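PDB 4XJW: sialidase B from Streptococcus pneumoniae serotype 4, which cleaves terminal alpha-linked sialic acid residues from oligosaccharides, glycoproteins and glycolipids as a family 33 glycoside hydrolase. Local coordinates for residues M36-D41 against V104-V109; G72-E77 against M121-I126. The protein carries 1 engineered substitution. One frame throughout, in Å; residues are numbered along the deposited sequence.

Contact 1: M36-D41 against V104-V109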
loop_
_atom_site.group_PDB
_atom_site.type_symbol
_atom_site.label_atom_id
_atom_site.label_comp_id
_atom_site.label_asym_id
_atom_site.label_seq_id
_atom_site.Cartn_x
_atom_site.Cartn_y
_atom_site.Cartn_z
ATOM N N MET A 36 10.070 -0.258 25.557
ATOM C CA MET A 36 10.449 1.150 25.568
ATOM C C MET A 36 9.343 1.999 24.968
ATOM O O MET A 36 8.961 1.800 23.817
ATOM C CB MET A 36 11.718 1.367 24.749
ATOM C CG MET A 36 12.965 1.593 25.562
ATOM S SD MET A 36 14.303 2.217 24.528
ATOM C CE MET A 36 13.467 3.591 23.758
ATOM N N LYS A 37 8.819 2.936 25.749
ATOM C CA LYS A 37 7.918 3.950 25.218
ATOM C C LYS A 37 8.712 5.233 25.038
ATOM O O LYS A 37 9.268 5.769 26.004
ATOM C CB LYS A 37 6.714 4.147 26.138
ATOM C CG LYS A 37 5.688 3.032 25.979
ATOM C CD LYS A 37 4.638 3.038 27.073
ATOM C CE LYS A 37 3.542 2.022 26.761
ATOM N NZ LYS A 37 2.825 2.346 25.478
ATOM N N PHE A 38 8.803 5.714 23.800
ATOM C CA PHE A 38 9.683 6.843 23.518
ATOM C C PHE A 38 9.146 7.779 22.444
ATOM O O PHE A 38 8.339 7.388 21.587
ATOM C CB PHE A 38 11.082 6.349 23.120
ATOM C CG PHE A 38 11.159 5.790 21.720
ATOM C CD1 PHE A 38 10.842 4.462 21.472
ATOM C CD2 PHE A 38 11.551 6.596 20.656
ATOM C CE1 PHE A 38 10.918 3.948 20.188
ATOM C CE2 PHE A 38 11.617 6.086 19.375
ATOM C CZ PHE A 38 11.297 4.759 19.144
ATOM N N LYS A 39 9.614 9.019 22.496
ATOM C CA LYS A 39 9.250 10.029 21.525
ATOM C C LYS A 39 10.511 10.533 20.868
ATOM O O LYS A 39 11.556 10.657 21.519
ATOM C CB LYS A 39 8.542 11.205 22.193
ATOM C CG LYS A 39 7.300 10.827 22.977
ATOM C CD LYS A 39 6.747 12.024 23.720
ATOM C CE LYS A 39 5.425 11.679 24.376
ATOM N NZ LYS A 39 4.918 12.800 25.208
ATOM N N ALA A 40 10.422 10.820 19.573
ATOM C CA ALA A 40 11.530 11.419 18.843
ATOM C C ALA A 40 10.972 12.169 17.652
ATOM O O ALA A 40 10.805 11.600 16.572
ATOM C CB ALA A 40 12.521 10.347 18.378
ATOM N N ASP A 41 10.684 13.449 17.848
ATOM C CA ASP A 41 10.109 14.253 16.782
ATOM C C ASP A 41 11.151 15.127 16.093
ATOM O O ASP A 41 10.865 15.761 15.076
ATOM C CB ASP A 41 8.928 15.086 17.289
ATOM C CG ASP A 41 9.313 16.045 18.400
ATOM O OD1 ASP A 41 10.353 15.824 19.051
ATOM O OD2 ASP A 41 8.555 17.012 18.627
ATOM N N VAL A 104 4.592 11.670 19.025
ATOM C CA VAL A 104 3.949 10.375 19.234
ATOM C C VAL A 104 4.741 9.512 20.198
ATOM O O VAL A 104 5.964 9.431 20.104
ATOM C CB VAL A 104 3.787 9.618 17.897
ATOM C CG1 VAL A 104 3.409 8.141 18.127
ATOM C CG2 VAL A 104 2.755 10.315 17.020
ATOM N N GLU A 105 4.042 8.866 21.126
ATOM C CA GLU A 105 4.683 7.892 21.988
ATOM C C GLU A 105 4.721 6.558 21.272
ATOM O O GLU A 105 3.713 5.863 21.195
ATOM C CB GLU A 105 3.945 7.750 23.317
ATOM C CG GLU A 105 4.544 6.648 24.185
ATOM C CD GLU A 105 4.081 6.714 25.627
ATOM O OE1 GLU A 105 3.296 5.837 26.038
ATOM O OE2 GLU A 105 4.516 7.639 26.345
ATOM N N ASN A 106 5.884 6.217 20.724
ATOM C CA ASN A 106 6.075 4.908 20.115
ATOM C C ASN A 106 6.280 3.850 21.167
ATOM O O ASN A 106 6.929 4.102 22.186
ATOM C CB ASN A 106 7.301 4.900 19.209
ATOM C CG ASN A 106 7.186 5.872 18.059
ATOM O OD1 ASN A 106 6.541 5.584 17.042
ATOM N ND2 ASN A 106 7.801 7.035 18.213
ATOM N N THR A 107 5.732 2.667 20.920
ATOM C CA THR A 107 5.878 1.564 21.859
ATOM C C THR A 107 6.736 0.497 21.204
ATOM O O THR A 107 6.312 -0.160 20.243
ATOM C CB THR A 107 4.515 0.961 22.270
ATOM O OG1 THR A 107 3.673 1.989 22.813
ATOM C CG2 THR A 107 4.694 -0.144 23.328
ATOM N N LEU A 108 7.946 0.328 21.723
ATOM C CA LEU A 108 8.897 -0.613 21.148
ATOM C C LEU A 108 9.027 -1.824 22.071
ATOM O O LEU A 108 9.155 -1.675 23.276
ATOM C CB LEU A 108 10.236 0.090 20.923
ATOM C CG LEU A 108 11.390 -0.738 20.364
ATOM C CD1 LEU A 108 12.324 0.128 19.522
ATOM C CD2 LEU A 108 12.190 -1.423 21.482
ATOM N N VAL A 109 8.971 -3.022 21.502
ATOM C CA VAL A 109 9.208 -4.247 22.265
ATOM C C VAL A 109 10.235 -5.098 21.529
ATOM O O VAL A 109 10.002 -5.510 20.389
ATOM C CB VAL A 109 7.926 -5.077 22.425
ATOM C CG1 VAL A 109 8.213 -6.347 23.243
ATOM C CG2 VAL A 109 6.843 -4.251 23.098
HETATM O O HOH W 1 7.822 10.493 18.415
#
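Met-36, Lys-37 and Phe-38 pair with Leu-108, Thr-107 and Asn-106 as neighbouring antiparallel strands in one sheet of the N-terminal domain, a concanavalin-like beta sandwich. Two hydrogen-bonded pairs flank the non-hydrogen-bonded pair of Lys-37 and Thr-107. At one, Leu-108 N gives a nearly straight bond (170°) to Met-36 O; at the other, Phe-38 N donates to Asn-106 O at 3.0 Å. Phe-38 O is gripped twice by Asn-106, by its backbone N at 2.9 Å and weakly by its ND2 at 3.4 Å.

On the sheet face carrying Phe-38, Asn-106 and Leu-108, the ring is covered on one side by Asn-106 CB in a CH-pi contact, 4.1 Å from the centroid and shifted toward the rim. Leu-108 CB meets the ring edge in plane at CE1. Phe-38 CG sits between the backbone N and the carbonyl carbon (chi1 75°), from where the ring crosses Asn-106 obliquely. Leu-49 and Met-68 of the facing sheet touch it too, which places it in the sandwich core.

On the face of Lys-37 and Thr-107 the contact is polar. The two side chains run side by side, and the lysine, bent at its last torsion, donates from NZ to Thr-107 OG1 at 2.8 Å. The end of the Glu-105 side chain comes in here: OE1 forms a salt bridge with Lys-37 NZ at 3.6 Å, the carboxylate lying against the lysine methylenes. Pro-186 O and Ser-188 OG bind NZ and OE1 respectively, joining this cluster to the loop after helix 179-182.

Further out, Asn-124 ND2 and Trp-96 O hold the buried Asn-106 amide at OD1 and ND2. Beyond the last bridge, a water accepts from Ala-40 N at 2.9 Å and lies 2.7 Å from Val-104 O.

Contact 2: G72-E77 against M121-I126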
loop_
_atom_site.group_PDB
_atom_site.type_symbol
_atom_site.label_atom_id
_atom_site.label_comp_id
_atom_site.label_asym_id
_atom_site.label_seq_id
_atom_site.Cartn_x
_atom_site.Cartn_y
_atom_site.Cartn_z
ATOM N N GLY A 72 13.037 6.993 9.980
ATOM C CA GLY A 72 12.015 6.208 10.649
ATOM C C GLY A 72 12.393 4.742 10.797
ATOM O O GLY A 72 11.606 3.958 11.333
ATOM N N GLU A 73 13.583 4.369 10.318
ATOM C CA GLU A 73 14.091 3.011 10.474
ATOM C C GLU A 73 14.372 2.692 11.945
ATOM O O GLU A 73 14.817 3.560 12.694
ATOM C CB GLU A 73 15.369 2.855 9.644
ATOM C CG GLU A 73 16.114 1.528 9.802
ATOM C CD GLU A 73 17.301 1.453 8.874
ATOM O OE1 GLU A 73 17.143 1.849 7.703
ATOM O OE2 GLU A 73 18.388 1.030 9.326
ATOM N N ILE A 74 14.105 1.456 12.353
ATOM C CA ILE A 74 14.489 0.967 13.673
ATOM C C ILE A 74 15.382 -0.256 13.483
ATOM O O ILE A 74 15.210 -1.014 12.524
ATOM C CB ILE A 74 13.244 0.592 14.524
ATOM C CG1 ILE A 74 13.582 0.507 16.018
ATOM C CG2 ILE A 74 12.647 -0.725 14.059
ATOM C CD1 ILE A 74 13.792 1.860 16.678
ATOM N N GLY A 75 16.336 -0.458 14.390
ATOM C CA GLY A 75 17.188 -1.624 14.298
ATOM C C GLY A 75 17.889 -1.960 15.592
ATOM O O GLY A 75 17.750 -1.246 16.601
ATOM N N VAL A 76 18.604 -3.082 15.564
ATOM C CA VAL A 76 19.474 -3.474 16.666
ATOM C C VAL A 76 20.827 -3.920 16.127
ATOM O O VAL A 76 20.945 -4.388 14.990
ATOM C CB VAL A 76 18.915 -4.625 17.528
ATOM C CG1 VAL A 76 17.623 -4.208 18.231
ATOM C CG2 VAL A 76 18.718 -5.882 16.692
ATOM N N GLU A 77 21.842 -3.774 16.974
ATOM C CA GLU A 77 23.148 -4.358 16.746
ATOM C C GLU A 77 23.433 -5.298 17.912
ATOM O O GLU A 77 23.095 -4.990 19.058
ATOM C CB GLU A 77 24.208 -3.273 16.727
ATOM C CG GLU A 77 24.126 -2.311 15.585
ATOM C CD GLU A 77 25.469 -1.680 15.343
ATOM O OE1 GLU A 77 26.331 -2.342 14.723
ATOM O OE2 GLU A 77 25.673 -0.544 15.809
ATOM N N MET A 121 11.570 -7.788 16.766
ATOM C CA MET A 121 11.278 -6.396 17.102
ATOM C C MET A 121 9.843 -6.029 16.755
ATOM O O MET A 121 9.390 -6.295 15.638
ATOM C CB MET A 121 12.206 -5.474 16.329
ATOM C CG MET A 121 11.915 -3.991 16.550
ATOM S SD MET A 121 12.462 -3.423 18.183
ATOM C CE MET A 121 14.218 -3.358 17.874
ATOM N N TYR A 122 9.138 -5.421 17.707
ATOM C CA TYR A 122 7.805 -4.875 17.449
ATOM C C TYR A 122 7.850 -3.381 17.698
ATOM O O TYR A 122 8.450 -2.930 18.661
ATOM C CB TYR A 122 6.769 -5.471 18.404
ATOM C CG TYR A 122 6.697 -6.980 18.470
ATOM C CD1 TYR A 122 7.533 -7.695 19.315
ATOM C CD2 TYR A 122 5.760 -7.684 17.719
ATOM C CE1 TYR A 122 7.452 -9.080 19.401
ATOM C CE2 TYR A 122 5.659 -9.060 17.801
ATOM C CZ TYR A 122 6.519 -9.752 18.640
ATOM O OH TYR A 122 6.432 -11.120 18.728
ATOM N N VAL A 123 7.215 -2.603 16.833
ATOM C CA VAL A 123 7.031 -1.194 17.138
ATOM C C VAL A 123 5.581 -0.858 16.871
ATOM O O VAL A 123 5.065 -1.209 15.813
ATOM C CB VAL A 123 7.940 -0.298 16.277
ATOM C CG1 VAL A 123 7.705 1.158 16.637
ATOM C CG2 VAL A 123 9.405 -0.659 16.480
ATOM N N ASN A 124 4.923 -0.219 17.842
ATOM C CA ASN A 124 3.523 0.172 17.712
ATOM C C ASN A 124 2.594 -1.000 17.391
ATOM O O ASN A 124 1.625 -0.861 16.640
ATOM C CB ASN A 124 3.385 1.343 16.734
ATOM C CG ASN A 124 4.136 2.557 17.220
ATOM O OD1 ASN A 124 4.298 2.726 18.425
ATOM N ND2 ASN A 124 4.612 3.390 16.312
ATOM N N GLY A 125 2.913 -2.153 17.969
ATOM C CA GLY A 125 2.080 -3.327 17.833
ATOM C C GLY A 125 2.250 -4.047 16.515
ATOM O O GLY A 125 1.418 -4.872 16.136
ATOM N N ILE A 126 3.330 -3.727 15.811
ATOM C CA ILE A 126 3.623 -4.336 14.528
ATOM C C ILE A 126 4.985 -5.035 14.567
ATOM O O ILE A 126 6.006 -4.411 14.882
ATOM C CB ILE A 126 3.638 -3.267 13.420
ATOM C CG1 ILE A 126 2.246 -2.643 13.273
ATOM C CG2 ILE A 126 4.068 -3.863 12.093
ATOM C CD1 ILE A 126 2.229 -1.418 12.359
#
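Ile-74, Val-76, Met-121 and Val-123 meet across the interior of a beta sandwich, the concanavalin-like fold of the N-terminal domain. Strand 74-77 belongs to one sheet and strand 121-123 to the other; their axes approach to 8.9 Å, and no hydrogen bond joins the two segments.

The contact is wholly apolar. Ile-74 reaches both partners with one methyl: CG2 lies 4.0 Å from Val-123 CG2 and also touches Met-121 CG, the isoleucine and methionine side chains crossing at about a right angle. Val-76 and Met-121 slide past each other in opposite directions, Val-76 CG1 coming to 3.5 Å from Met-121 CE. The methionine first extends from its strand, CG anti to the backbone N (chi1 176°), then bends at both of its next torsions, and its terminal methyl meets the valine. Leu-108 and Phe-110 of strand 102-113 and Ile-66 and Met-68 of strand 63-69 extend the same core on either sheet.

Backbone hydrogen bonds run within each sheet: Gly-75 pairs with Phe-67 and Val-76 with Phe-89, while 121-126 bonds to itself at its turn. Just past the packed valine the chain reverses through a type I' turn, with Asn-124 and Gly-125 at its two central positions, both with positive phi. The hairpin is closed by a pair of bonds, Val-123 N to Ile-126 O at 2.9 Å and Ile-126 N to Val-123 O at 3.1 Å.

From the N terminus the chain runs through 36-41, then 72-77, 104-109 and 121-126, so the two contacts cross. Contact 1 closes a 62-residue excursion by pairing strands 32-39 and 102-113 in one sheet. That excursion contains strand 74-80 of the opposite sheet, from which contact 2 bridges the sandwich to strand 118-123, closing a 43-residue loop that includes 104-109. Strands 102-113 and 118-123 are sheet neighbours, with probable backbone hydrogen bonds from Asn-124 N to Thr-107 O and from Tyr-122 N to Val-109 O. Leu-108 joins the contacts in the core: its CG packs on Met-121 SD and its CD1 on Ile-74 CD1, each at 3.6 Å.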